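Local coordinates for protein HTH-type transcriptional regulator YgaV (Escherichia coli K12, PDB 3CUO) that regulates large-scale gene expression in response to sulfide as a DNA-binding transcription factor of the ArsR family, acting as both repressor and activator, at residues L17-M21 / A85-I90; E65-D69 / S80-V86. The contacts are given in a common frame with arbitrary orientation. Residue numbers count along the deposited sequence, not the author numbering.

Overall arrangement
Winged helix-turn-helix regulators of the ArsR family fuse a DNA-binding unit to a helical dimer interface, and these two contacts lie where the parts meet. Contact 2 joins the base of the β-hairpin formed by strands 68-72 and 77-81, the wing, and follows the chain into helix 84-97. Contact 1 sets that same helix against helix 11-21. Along the sequence both segments of contact 2 fall between those of contact 1. Their centres are about 8 Å apart; they share Ala85 and Val86, and Leu17 CD1 touches Leu67 CD2 at 3.4 Å. Wing and dimerisation helices are thus joined through continuous packing, in a family whose members function as dimers.

Contact 1 of 2, residues L17-M21 / A85-I90; sequences LLKAM and AVNAII
The axes of the short helical segments 17-21 and 85-90 pass 11.5 Å apart at a signed angle of -68°, a gap that side chains must fill. The CA atoms of Leu18 and Ile89 lie 8.8 Å apart, those of Met21 and Val86 8.3 Å. Ile89 is the main bump from helix 84-97. In its m,t rotamer it sends CD1 between Leu17 and Leu18, 3.2 Å from Leu17 CD2, a tight approach, and 4.1 Å from Leu18 CD2. Met21 answers from the other helix: with chi angles m, t and p its CE drops into a hollow lined by Val86, Ile89 and Ile90, at 3.4 Å from Ile89 CG2, 4.2 Å from Val86 CG1 and 4.3 Å from Ile90 CG1. Leu17 (chi1 t, chi2 p) points toward the other helix, with CD2 4.1 Å from Ala85 CB and CD1 4.5 Å from Val86 CG2. The side chains that meet are all apolar, and 268 Å² is buried. Such packing of an N-terminal helix against the helix after the wing is as in dimeric ArsR-family regulators. Helix 24-33 covers one flank, Leu27 and Leu30 touching Met21; Leu18 packs on Met21, and Ala85 on Val96, of the second subunit.

Contact 2 of 2, residues E65-D69 / S80-V86; sequences EGLID and SIKNEAV
Leu67, in the m,t rotamer, lays CD2 against Val86 CG2 at 3.8 Å, linking the entry to the wing with the helix that follows it. Its carbonyl does as much: Leu67 O accepts from Lys82 N at 3.0 Å and from Asn83 N at 3.3 Å, a bifurcated acceptor just where the hairpin pairing ends. Beyond it the strands are antiparallel. Ile68 and Ile81 form a non-hydrogen-bonded pair, CA to CA 4.4 Å, their side chains diverging; Asp69 and Ser80 form the hydrogen-bonded pair, with Asp69 N to Ser80 O at 2.9 Å and Ser80 N to Asp69 O at 3.0 Å. On their shared face Ser80 OG donates to Asp69 OD1 at 2.8 Å, while Ile68, chi1 p, turns into the core between helices 24-33 and 52-64. Gly66, phi 93°, closes the preceding helix in a Schellman motif. Asn83 N-caps the next one, its OD1 accepting from Ala85 N at 2.9 Å, and a water links Asn83 ND2 (2.9 Å) to Glu65 O (2.7 Å). Polar bonds therefore fix the base of this winged-helix hairpin and join one helix end to the next helix start, whereas the apolar contacts of Leu67 and Ile68 anchor it to the core.

Contact 1 of 2, residues L17-M21 / A85-I90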
# COMPACT_ATOMS: atom_id res chain seq x y z
N LEU A 17 3.11 5.93 -2.96
CA LEU A 17 3.94 4.91 -2.38
C LEU A 17 3.23 3.55 -2.41
O LEU A 17 3.80 2.56 -2.85
CB LEU A 17 4.29 5.29 -0.98
CG LEU A 17 5.16 4.28 -0.24
CD1 LEU A 17 6.62 4.48 -0.62
CD2 LEU A 17 4.94 4.43 1.26
N LEU A 18 1.97 3.48 -1.97
CA LEU A 18 1.26 2.23 -1.96
C LEU A 18 1.07 1.73 -3.38
O LEU A 18 1.22 0.55 -3.69
CB LEU A 18 -0.10 2.41 -1.21
CG LEU A 18 -0.12 2.73 0.29
CD1 LEU A 18 -1.57 2.55 0.76
CD2 LEU A 18 0.86 1.87 1.11
N LYS A 19 0.79 2.62 -4.29
CA LYS A 19 0.59 2.19 -5.67
C LYS A 19 1.85 1.59 -6.28
O LYS A 19 1.76 0.57 -6.98
CB LYS A 19 0.08 3.35 -6.49
CG LYS A 19 -0.12 3.02 -7.97
CD LYS A 19 -1.20 3.93 -8.57
CE LYS A 19 -0.93 4.24 -10.07
NZ LYS A 19 -2.21 4.13 -10.92
N ALA A 20 3.03 2.19 -5.99
CA ALA A 20 4.27 1.64 -6.48
C ALA A 20 4.63 0.25 -5.92
O ALA A 20 5.41 -0.49 -6.51
CB ALA A 20 5.48 2.66 -6.21
N MET A 21 4.16 -0.05 -4.71
CA MET A 21 4.43 -1.30 -4.09
C MET A 21 3.33 -2.33 -4.43
O MET A 21 3.48 -3.47 -4.09
CB MET A 21 4.42 -1.10 -2.54
CG MET A 21 5.48 -0.10 -1.99
SD MET A 21 5.63 0.00 -0.14
CE MET A 21 6.02 -1.63 0.35
N ALA A 85 10.29 4.03 4.48
CA ALA A 85 8.88 3.74 4.48
C ALA A 85 8.53 2.35 3.90
O ALA A 85 7.54 1.75 4.28
CB ALA A 85 8.12 4.80 3.75
N VAL A 86 9.38 1.89 2.98
CA VAL A 86 9.24 0.59 2.35
C VAL A 86 9.44 -0.47 3.39
O VAL A 86 8.63 -1.35 3.55
CB VAL A 86 10.19 0.39 1.14
CG1 VAL A 86 10.19 -1.04 0.73
CG2 VAL A 86 9.77 1.33 -0.02
N ASN A 87 10.50 -0.32 4.14
CA ASN A 87 10.80 -1.27 5.20
C ASN A 87 9.67 -1.29 6.24
O ASN A 87 9.31 -2.37 6.74
CB ASN A 87 12.10 -0.89 5.85
CG ASN A 87 13.31 -1.21 4.93
OD1 ASN A 87 14.25 -0.42 4.82
ND2 ASN A 87 13.26 -2.32 4.28
N ALA A 88 9.12 -0.11 6.53
CA ALA A 88 7.95 0.00 7.46
C ALA A 88 6.74 -0.74 6.97
O ALA A 88 6.04 -1.41 7.74
CB ALA A 88 7.60 1.46 7.68
N ILE A 89 6.43 -0.60 5.68
CA ILE A 89 5.25 -1.24 5.13
C ILE A 89 5.46 -2.73 5.04
O ILE A 89 4.58 -3.53 5.40
CB ILE A 89 4.89 -0.61 3.79
CG1 ILE A 89 4.42 0.80 4.08
CG2 ILE A 89 3.85 -1.49 2.98
CD1 ILE A 89 4.52 1.72 2.97
N ILE A 90 6.61 -3.15 4.53
CA ILE A 90 6.98 -4.55 4.56
C ILE A 90 6.83 -5.22 5.92
O ILE A 90 6.26 -6.30 6.04
CB ILE A 90 8.45 -4.77 3.96
CG1 ILE A 90 8.38 -4.58 2.45
CG2 ILE A 90 8.93 -6.13 4.32
CD1 ILE A 90 9.67 -5.12 1.71

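Contact 2 of 2, residues E65-D69 / S80-V86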
# COMPACT_ATOMS: atom_id res chain seq x y z
N GLU A 65 10.19 5.95 -8.76
CA GLU A 65 9.23 6.26 -7.73
C GLU A 65 9.83 6.48 -6.31
O GLU A 65 9.09 6.79 -5.35
CB GLU A 65 8.17 5.13 -7.71
CG GLU A 65 7.10 5.31 -8.75
CD GLU A 65 6.26 6.55 -8.48
OE1 GLU A 65 5.56 6.61 -7.44
OE2 GLU A 65 6.35 7.52 -9.27
N GLY A 66 11.15 6.33 -6.18
CA GLY A 66 11.86 6.70 -4.97
C GLY A 66 12.02 5.58 -3.99
O GLY A 66 12.58 5.79 -2.94
N LEU A 67 11.58 4.37 -4.36
CA LEU A 67 11.59 3.24 -3.47
C LEU A 67 12.98 2.62 -3.32
O LEU A 67 13.33 2.12 -2.27
CB LEU A 67 10.67 2.10 -3.99
CG LEU A 67 9.18 2.37 -4.16
CD1 LEU A 67 8.56 1.05 -4.23
CD2 LEU A 67 8.64 3.22 -3.09
N ILE A 68 13.73 2.57 -4.42
CA ILE A 68 15.01 1.85 -4.43
C ILE A 68 16.03 2.75 -5.09
O ILE A 68 15.68 3.71 -5.77
CB ILE A 68 14.89 0.47 -5.10
CG1 ILE A 68 14.53 0.59 -6.58
CG2 ILE A 68 13.89 -0.49 -4.29
CD1 ILE A 68 14.58 -0.72 -7.31
N ASP A 69 17.30 2.52 -4.83
CA ASP A 69 18.29 3.11 -5.68
C ASP A 69 19.23 2.09 -6.25
O ASP A 69 19.11 0.89 -5.97
CB ASP A 69 19.00 4.22 -4.95
CG ASP A 69 19.87 3.76 -3.82
OD1 ASP A 69 19.83 2.60 -3.43
OD2 ASP A 69 20.60 4.64 -3.31
N SER A 80 19.24 -1.48 -4.09
CA SER A 80 19.03 -1.46 -2.64
C SER A 80 17.77 -0.63 -2.30
O SER A 80 17.32 0.26 -3.06
CB SER A 80 20.34 -0.96 -1.96
OG SER A 80 20.22 0.42 -1.68
N ILE A 81 17.17 -0.90 -1.13
CA ILE A 81 16.06 -0.08 -0.66
C ILE A 81 16.59 1.26 -0.29
O ILE A 81 17.57 1.33 0.37
CB ILE A 81 15.20 -0.74 0.44
CG1 ILE A 81 14.31 -1.78 -0.25
CG2 ILE A 81 14.28 0.37 1.15
CD1 ILE A 81 13.97 -2.93 0.49
N LYS A 82 15.92 2.31 -0.80
CA LYS A 82 16.20 3.70 -0.52
C LYS A 82 15.23 4.28 0.51
O LYS A 82 15.64 4.85 1.47
CB LYS A 82 16.07 4.57 -1.80
CG LYS A 82 16.70 6.03 -1.65
CD LYS A 82 16.16 7.02 -2.64
CE LYS A 82 16.31 8.48 -2.14
NZ LYS A 82 17.80 8.87 -2.01
N ASN A 83 13.92 4.12 0.27
CA ASN A 83 12.88 4.73 1.12
C ASN A 83 12.62 3.83 2.32
O ASN A 83 12.12 2.71 2.18
CB ASN A 83 11.60 4.90 0.29
CG ASN A 83 10.61 5.72 0.96
OD1 ASN A 83 10.65 5.80 2.19
ND2 ASN A 83 9.72 6.39 0.20
N GLU A 84 12.89 4.31 3.52
CA GLU A 84 12.69 3.47 4.67
C GLU A 84 11.22 3.18 4.95
O GLU A 84 10.96 2.21 5.57
CB GLU A 84 13.45 3.97 5.90
CG GLU A 84 14.88 3.34 5.98
CD GLU A 84 15.79 4.07 7.00
OE1 GLU A 84 15.29 4.96 7.75
OE2 GLU A 84 17.03 3.79 7.05
N ALA A 85 10.29 4.03 4.48
CA ALA A 85 8.88 3.74 4.48
C ALA A 85 8.53 2.35 3.90
O ALA A 85 7.54 1.75 4.28
CB ALA A 85 8.12 4.80 3.75
N VAL A 86 9.38 1.89 2.98
CA VAL A 86 9.24 0.59 2.35
C VAL A 86 9.44 -0.47 3.39
O VAL A 86 8.63 -1.35 3.55
CB VAL A 86 10.19 0.39 1.14
CG1 VAL A 86 10.19 -1.04 0.73
CG2 VAL A 86 9.77 1.33 -0.02
O HOH W 1 9.32 6.88 -2.64
O HOH W 2 19.66 3.14 -0.27